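Local coordinates for protein putative S41 protease (PDB 3K50) that probably acts as a serine peptidase of family S41, cutting peptide bonds in protein substrates, although its own activity and substrates remain undefined, at residues A[211-216]-A[282-287]; A[241-246]-A[274-279]; A[247-252]-A[288-293]. All blocks are in the same frame, centred on the assembly; numbering follows the deposited sequence.

Contact 1. Residues A[211-216]-A[282-287]; sequences DLRRAF and IQSGAN
Arg213 leans out from its helix and sets its side chain against the turn formed by Ile282 to Gly285. CG, beside the backbone N (chi1 -73°), lies 3.6 Å from Ile282 O, and the extended chain carries CD and NE to that carbonyl. CB rests 3.5 Å from Gly285 N, and CD lies 3.5 Å from Ser284 OG. At the far end Ile282 O meets the edge of the guanidinium, near its plane, and takes a weak, bent hydrogen bond from Arg213 NE (3.2 Å, N-H...O 125°). The same carbonyl closes the type II' turn by accepting Gly285 N at 2.8 Å. Gln283 runs beside the arginine, pointing the same way, its CB against Arg213 NE and its amide plane 78° from the guanidinium; its NE2 is hydrogen-bonded to Glu280 O. The firmer partners of the arginine head lie outside the two segments: Asp210 in a salt bridge and Leu281 O in a hydrogen bond.

This is a helix-on-loop contact within the ClpP/crotonase-like S41 domain, where helix 207-221 meets the connection between strands 273-276 and 292-297. Closest approach of the backbones falls at Gly285, whose CA gives a CH...O contact to Arg213 O at 3.2 Å; having no side chain, the glycine can lie directly against the helix. One helical turn on, Phe216 CB meets Ala286 O at 3.6 Å, a buried carbonyl that has no partner in the model. The Phe216 ring leads away from the loop toward Leu245 and Leu249 of helix 239-249 and Phe227.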
# COMPACT_ATOMS: atom_id res chain seq x y z
N ASP A 211 6.48 -14.18 8.35
CA ASP A 211 6.99 -12.97 9.04
C ASP A 211 5.81 -12.32 9.77
O ASP A 211 5.96 -11.83 10.89
CB ASP A 211 7.52 -11.93 8.05
CG ASP A 211 8.80 -12.33 7.41
OD1 ASP A 211 9.53 -13.15 8.01
OD2 ASP A 211 9.10 -11.81 6.30
N LEU A 212 4.67 -12.21 9.09
CA LEU A 212 3.46 -11.60 9.72
C LEU A 212 3.01 -12.40 10.96
O LEU A 212 2.72 -11.83 12.01
CB LEU A 212 2.31 -11.45 8.71
CG LEU A 212 1.01 -10.75 9.09
CD1 LEU A 212 1.26 -9.27 9.36
CD2 LEU A 212 -0.05 -10.87 7.99
N ARG A 213 2.98 -13.73 10.84
CA ARG A 213 2.63 -14.58 11.95
C ARG A 213 3.57 -14.36 13.09
O ARG A 213 3.15 -14.39 14.26
CB ARG A 213 2.70 -16.07 11.57
CG ARG A 213 1.56 -16.50 10.66
CD ARG A 213 1.66 -17.94 10.27
NE ARG A 213 0.49 -18.32 9.41
CZ ARG A 213 0.49 -18.47 8.07
NH1 ARG A 213 1.58 -18.31 7.34
NH2 ARG A 213 -0.63 -18.76 7.42
N ARG A 214 4.84 -14.19 12.77
CA ARG A 214 5.85 -14.06 13.81
C ARG A 214 5.63 -12.80 14.63
O ARG A 214 5.83 -12.83 15.82
CB ARG A 214 7.24 -14.09 13.19
CG ARG A 214 8.38 -14.11 14.23
CD ARG A 214 9.67 -14.76 13.72
NE ARG A 214 10.05 -14.31 12.38
CZ ARG A 214 9.82 -14.95 11.22
NH1 ARG A 214 9.20 -16.14 11.14
NH2 ARG A 214 10.24 -14.38 10.11
N ALA A 215 5.28 -11.71 13.95
CA ALA A 215 4.96 -10.44 14.55
C ALA A 215 3.74 -10.62 15.50
O ALA A 215 3.76 -10.15 16.65
CB ALA A 215 4.62 -9.40 13.42
N PHE A 216 2.70 -11.32 15.02
CA PHE A 216 1.50 -11.51 15.87
C PHE A 216 1.80 -12.41 17.11
O PHE A 216 1.32 -12.14 18.21
CB PHE A 216 0.33 -11.98 15.02
CG PHE A 216 -0.45 -10.87 14.40
CD1 PHE A 216 0.06 -10.14 13.34
CD2 PHE A 216 -1.66 -10.49 14.92
CE1 PHE A 216 -0.63 -9.06 12.84
CE2 PHE A 216 -2.39 -9.47 14.38
CZ PHE A 216 -1.88 -8.74 13.34
N ILE A 282 -3.93 -19.52 11.33
CA ILE A 282 -3.05 -18.82 12.28
C ILE A 282 -1.68 -19.48 12.34
O ILE A 282 -0.64 -18.78 12.33
CB ILE A 282 -3.73 -18.72 13.67
CG1 ILE A 282 -5.03 -17.86 13.57
CG2 ILE A 282 -2.77 -18.22 14.76
CD1 ILE A 282 -5.89 -17.87 14.80
N GLN A 283 -1.67 -20.81 12.44
CA GLN A 283 -0.43 -21.57 12.50
C GLN A 283 0.51 -20.97 13.55
O GLN A 283 0.08 -20.83 14.70
CB GLN A 283 0.17 -21.69 11.09
CG GLN A 283 -0.72 -22.50 10.17
CD GLN A 283 -0.92 -23.93 10.63
OE1 GLN A 283 0.07 -24.65 10.92
NE2 GLN A 283 -2.16 -24.36 10.66
N SER A 284 1.74 -20.58 13.19
CA SER A 284 2.72 -20.06 14.12
C SER A 284 2.46 -18.65 14.64
O SER A 284 3.24 -18.13 15.50
CB SER A 284 4.12 -20.11 13.49
OG SER A 284 4.10 -19.51 12.21
N GLY A 285 1.41 -18.00 14.14
CA GLY A 285 1.00 -16.69 14.60
C GLY A 285 0.10 -16.80 15.83
O GLY A 285 0.16 -17.81 16.55
N ALA A 286 -0.72 -15.78 16.06
CA ALA A 286 -1.63 -15.70 17.22
C ALA A 286 -2.78 -14.78 16.92
O ALA A 286 -2.59 -13.81 16.21
CB ALA A 286 -0.86 -15.15 18.46
N ASN A 287 -3.99 -15.11 17.42
CA ASN A 287 -5.14 -14.22 17.34
C ASN A 287 -5.04 -13.32 18.57
O ASN A 287 -4.75 -13.82 19.70
CB ASN A 287 -6.47 -14.98 17.37
CG ASN A 287 -7.63 -14.05 17.64
OD1 ASN A 287 -7.98 -13.81 18.78
ND2 ASN A 287 -8.13 -13.41 16.59

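Contact 2. Residues A[241-246]-A[274-279]; sequences CAQLLC and DLTFNP
Gln243 reaches from its helix to the end of strand 273-276 and grips the backbone there. CG is anti to the backbone N (chi1 -176°) and the chain stays extended, delivering the amide to Thr276 O. The hydrogen bond from Gln243 NE2 is short and nearly straight (2.8 Å, N-H...O 174°); it arrives on a lone pair in the carbonyl plane, and the oxygen lies in the amide plane of the glutamine. Around this bond the packing is close, with Leu275 CB 3.8 Å from Gln243 NE2 as the two side chains cross obliquely.

The looser part of the contact is watered. One molecule accepts from Gln243 NE2 at 3.0 Å and also from Thr276 N, bridging amide and strand; a second accepts from Asn278 ND2, and only weakly from Gln243 NE2 (3.5 Å), while Asn278 OD1 is held by Glu280 N. Farther along, Cys246 O lies at the edge of the Phe277 ring, near its plane, 3.8 Å from CE1, and Cys246 CB stands 4.2 Å from the same Phe277 CE1.

In the S41 domain the contact joins helix 239-249 to an antiparallel sheet, through strand 273-276 and its partner 258-263, while Leu312 of helix 304-312 packs on both Cys246 and Phe277.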
# COMPACT_ATOMS: atom_id res chain seq x y z
N CYS A 241 -3.75 -13.01 1.97
CA CYS A 241 -2.99 -12.27 2.99
C CYS A 241 -3.95 -11.48 3.84
O CYS A 241 -3.81 -11.45 5.05
CB CYS A 241 -1.96 -11.32 2.34
SG CYS A 241 -0.65 -12.23 1.49
N ALA A 242 -4.93 -10.85 3.20
CA ALA A 242 -5.91 -10.07 3.94
C ALA A 242 -6.74 -10.93 4.92
O ALA A 242 -6.99 -10.52 6.02
CB ALA A 242 -6.83 -9.30 2.97
N GLN A 243 -7.13 -12.13 4.50
CA GLN A 243 -7.85 -13.05 5.34
C GLN A 243 -7.00 -13.43 6.52
O GLN A 243 -7.51 -13.52 7.60
CB GLN A 243 -8.24 -14.31 4.54
CG GLN A 243 -9.09 -15.30 5.35
CD GLN A 243 -9.35 -16.59 4.62
OE1 GLN A 243 -8.64 -16.92 3.67
NE2 GLN A 243 -10.34 -17.36 5.08
N LEU A 244 -5.73 -13.73 6.29
CA LEU A 244 -4.82 -14.08 7.40
C LEU A 244 -4.75 -12.95 8.47
O LEU A 244 -5.00 -13.18 9.66
CB LEU A 244 -3.41 -14.39 6.86
CG LEU A 244 -2.29 -14.62 7.91
CD1 LEU A 244 -2.61 -15.77 8.86
CD2 LEU A 244 -0.92 -14.82 7.30
N LEU A 245 -4.49 -11.73 8.00
CA LEU A 245 -4.40 -10.53 8.83
C LEU A 245 -5.70 -10.32 9.66
O LEU A 245 -5.69 -10.13 10.89
CB LEU A 245 -4.12 -9.31 7.94
CG LEU A 245 -3.93 -7.98 8.65
CD1 LEU A 245 -2.78 -8.03 9.77
CD2 LEU A 245 -3.72 -6.83 7.65
N CYS A 246 -6.84 -10.36 8.99
CA CYS A 246 -8.10 -10.22 9.69
C CYS A 246 -8.34 -11.26 10.73
O CYS A 246 -8.85 -10.95 11.80
CB CYS A 246 -9.25 -10.31 8.70
SG CYS A 246 -9.37 -8.84 7.61
N ASP A 274 -16.27 -18.03 -0.32
CA ASP A 274 -16.71 -17.49 0.98
C ASP A 274 -15.51 -17.61 1.91
O ASP A 274 -15.15 -18.72 2.35
CB ASP A 274 -17.90 -18.29 1.59
CG ASP A 274 -19.21 -18.07 0.86
OD1 ASP A 274 -19.22 -17.09 0.16
OD2 ASP A 274 -20.25 -18.77 1.01
N LEU A 275 -14.86 -16.50 2.19
CA LEU A 275 -13.74 -16.50 3.14
C LEU A 275 -14.29 -16.26 4.54
O LEU A 275 -15.15 -15.40 4.78
CB LEU A 275 -12.73 -15.42 2.78
CG LEU A 275 -12.15 -15.48 1.34
CD1 LEU A 275 -11.19 -14.41 1.12
CD2 LEU A 275 -11.51 -16.89 1.01
N THR A 276 -13.78 -17.04 5.48
CA THR A 276 -14.10 -16.87 6.87
C THR A 276 -12.92 -16.39 7.71
O THR A 276 -11.76 -16.35 7.25
CB THR A 276 -14.53 -18.22 7.49
OG1 THR A 276 -13.38 -19.12 7.55
CG2 THR A 276 -15.68 -18.81 6.71
N PHE A 277 -13.22 -16.01 8.96
CA PHE A 277 -12.20 -15.82 9.95
C PHE A 277 -11.77 -17.28 10.20
O PHE A 277 -12.50 -18.04 10.82
CB PHE A 277 -12.72 -15.16 11.22
CG PHE A 277 -13.11 -13.70 11.07
CD1 PHE A 277 -12.17 -12.70 11.10
CD2 PHE A 277 -14.44 -13.34 11.03
CE1 PHE A 277 -12.54 -11.36 11.01
CE2 PHE A 277 -14.80 -12.04 10.96
CZ PHE A 277 -13.87 -11.04 10.94
N ASN A 278 -10.61 -17.69 9.67
CA ASN A 278 -10.24 -19.12 9.68
C ASN A 278 -9.07 -19.43 10.60
O ASN A 278 -7.92 -19.20 10.23
CB ASN A 278 -9.93 -19.54 8.24
CG ASN A 278 -9.67 -21.01 8.08
OD1 ASN A 278 -9.58 -21.82 9.04
ND2 ASN A 278 -9.55 -21.40 6.82
N PRO A 279 -9.36 -20.01 11.77
CA PRO A 279 -8.31 -20.21 12.74
C PRO A 279 -7.22 -21.20 12.34
O PRO A 279 -6.11 -21.14 12.88
CB PRO A 279 -9.07 -20.66 14.01
CG PRO A 279 -10.31 -21.33 13.48
CD PRO A 279 -10.67 -20.52 12.24
O HOH W 1 -12.24 -19.65 4.75
O HOH W 2 -9.13 -20.45 4.00

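Contact 3. Residues A[247-252]-A[288-293]; sequences TMLAPA and LNLSTV
Ala252 N donates to Asn289 OD1 at 2.9 Å in a nearly straight bond (N-H...O 166°), with the donor standing 31° out of the plane of the side-chain carbonyl. CG of Asn289 is anti to the backbone N (chi1 -170°), which turns it toward Ala252, and Ala252 CB comes within 3.4 Å of the same OD1. The other strong bond is between backbones: Leu288 N gives its hydrogen to Met248 O, the carbonyl of a selenomethionine, at 2.8 Å. A third, from Leu290 N to Leu249 O, is weak at 3.4 Å. Between them Asn289 CA makes a CH...O contact with Ala250 O.

The two backbone bonds take up the carbonyls of Met248 and Leu249, at the C-terminal end of helix 239-249, where Ala250 is the first residue to leave helical torsions. The partner segment leads directly into strand 292-297, a parallel strand inside the mixed sheet of this ClpP/crotonase-like domain. The helix end is thereby fastened to the entrance of a core strand. Asn287, immediately upstream, adds hydrogen bonds from ND2 to Thr247 O and Ala250 O.

Outward from the polar contacts, the Pro251 ring presses on Leu290 O, with CG at 3.2 Å. Leu249 and Leu290 meet through their methyls, CD2 to CD1 at 3.7 Å, and both also touch Phe227 on strand 226-230; Leu288 packs against Phe216 and Phe219 of helix 207-221.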
# COMPACT_ATOMS: atom_id res chain seq x y z
N THR A 247 -7.99 -12.51 10.40
CA THR A 247 -8.23 -13.62 11.29
C THR A 247 -7.45 -13.39 12.59
O THR A 247 -7.92 -13.68 13.68
CB THR A 247 -7.89 -14.97 10.54
OG1 THR A 247 -8.90 -15.22 9.52
CG2 THR A 247 -7.79 -16.19 11.52
N MSE A 248 -6.26 -12.80 12.47
CA MSE A 248 -5.41 -12.62 13.63
C MSE A 248 -5.74 -11.37 14.47
O MSE A 248 -5.37 -11.31 15.65
CB MSE A 248 -3.93 -12.69 13.22
CG MSE A 248 -3.45 -14.08 12.77
SE MSE A 248 -1.57 -14.41 12.60
CE MSE A 248 -1.21 -13.11 11.31
N LEU A 249 -6.44 -10.39 13.91
CA LEU A 249 -6.82 -9.18 14.66
C LEU A 249 -8.16 -9.33 15.36
O LEU A 249 -8.36 -8.77 16.41
CB LEU A 249 -6.93 -7.96 13.72
CG LEU A 249 -5.68 -7.43 13.05
CD1 LEU A 249 -5.93 -6.52 11.83
CD2 LEU A 249 -4.89 -6.64 14.19
N ALA A 250 -9.02 -10.19 14.82
CA ALA A 250 -10.41 -10.20 15.22
C ALA A 250 -10.69 -10.66 16.64
O ALA A 250 -9.87 -11.37 17.25
CB ALA A 250 -11.18 -11.08 14.27
N PRO A 251 -11.87 -10.30 17.17
CA PRO A 251 -12.23 -10.90 18.44
C PRO A 251 -12.30 -12.41 18.27
O PRO A 251 -12.84 -12.92 17.26
CB PRO A 251 -13.65 -10.37 18.69
CG PRO A 251 -13.78 -9.14 17.84
CD PRO A 251 -12.90 -9.36 16.66
N ALA A 252 -11.83 -13.11 19.27
CA ALA A 252 -11.77 -14.57 19.31
C ALA A 252 -13.15 -15.24 19.15
O ALA A 252 -13.28 -16.31 18.57
CB ALA A 252 -11.09 -14.99 20.63
N LEU A 288 -5.31 -12.02 18.40
CA LEU A 288 -5.09 -11.07 19.51
C LEU A 288 -6.37 -10.72 20.29
O LEU A 288 -6.30 -10.03 21.32
CB LEU A 288 -4.35 -9.81 19.02
CG LEU A 288 -2.95 -10.03 18.39
CD1 LEU A 288 -2.28 -8.66 18.10
CD2 LEU A 288 -1.99 -10.89 19.23
N ASN A 289 -7.50 -11.25 19.84
CA ASN A 289 -8.75 -11.02 20.48
C ASN A 289 -9.02 -9.57 20.74
O ASN A 289 -9.39 -9.21 21.86
CB ASN A 289 -8.81 -11.81 21.78
CG ASN A 289 -10.20 -11.83 22.42
OD1 ASN A 289 -11.24 -11.77 21.78
ND2 ASN A 289 -10.20 -11.88 23.70
N LEU A 290 -8.87 -8.73 19.73
CA LEU A 290 -9.10 -7.31 19.91
C LEU A 290 -10.54 -6.94 19.62
O LEU A 290 -11.19 -7.58 18.83
CB LEU A 290 -8.21 -6.50 18.96
CG LEU A 290 -6.69 -6.60 19.05
CD1 LEU A 290 -6.17 -6.24 17.65
CD2 LEU A 290 -6.12 -5.71 20.20
N SER A 291 -10.98 -5.81 20.19
CA SER A 291 -12.36 -5.26 19.97
C SER A 291 -12.37 -3.96 19.12
O SER A 291 -13.39 -3.60 18.56
CB SER A 291 -12.99 -5.01 21.36
OG SER A 291 -12.18 -4.07 22.11
N THR A 292 -11.23 -3.29 19.06
CA THR A 292 -11.00 -2.05 18.34
C THR A 292 -9.64 -2.13 17.62
O THR A 292 -8.70 -2.74 18.14
CB THR A 292 -10.95 -0.86 19.31
OG1 THR A 292 -12.16 -0.82 20.06
CG2 THR A 292 -10.79 0.49 18.54
N VAL A 293 -9.57 -1.56 16.42
CA VAL A 293 -8.32 -1.46 15.66
C VAL A 293 -8.28 -0.03 15.05
O VAL A 293 -9.30 0.49 14.66
CB VAL A 293 -8.13 -2.58 14.63
CG1 VAL A 293 -9.28 -2.59 13.57
CG2 VAL A 293 -6.79 -2.46 13.96

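How the contacts relate
The three contacts lie 12 to 13 Å apart, centre to centre, within the S41 peptidase domain. Their first segments come in the order 211-216, 241-246 and 247-252, followed by 274-279, 282-287 and 288-293; contact 2 is nested in the loop closed by contact 1, while contact 3 crosses both. Contacts 2 and 3 use successive parts of helix 239-249. Phe216 on Met248 joins contacts 1 and 3, Arg213 on Leu244 joins contacts 1 and 2, and Thr247 OG1 links contacts 2 and 3 through Asn278 N. The chain from 274 to 293 thus meets helix 239-249, then helix 207-221, then the end of helix 239-249 again, tying the antiparallel sheet to the mixed sheet.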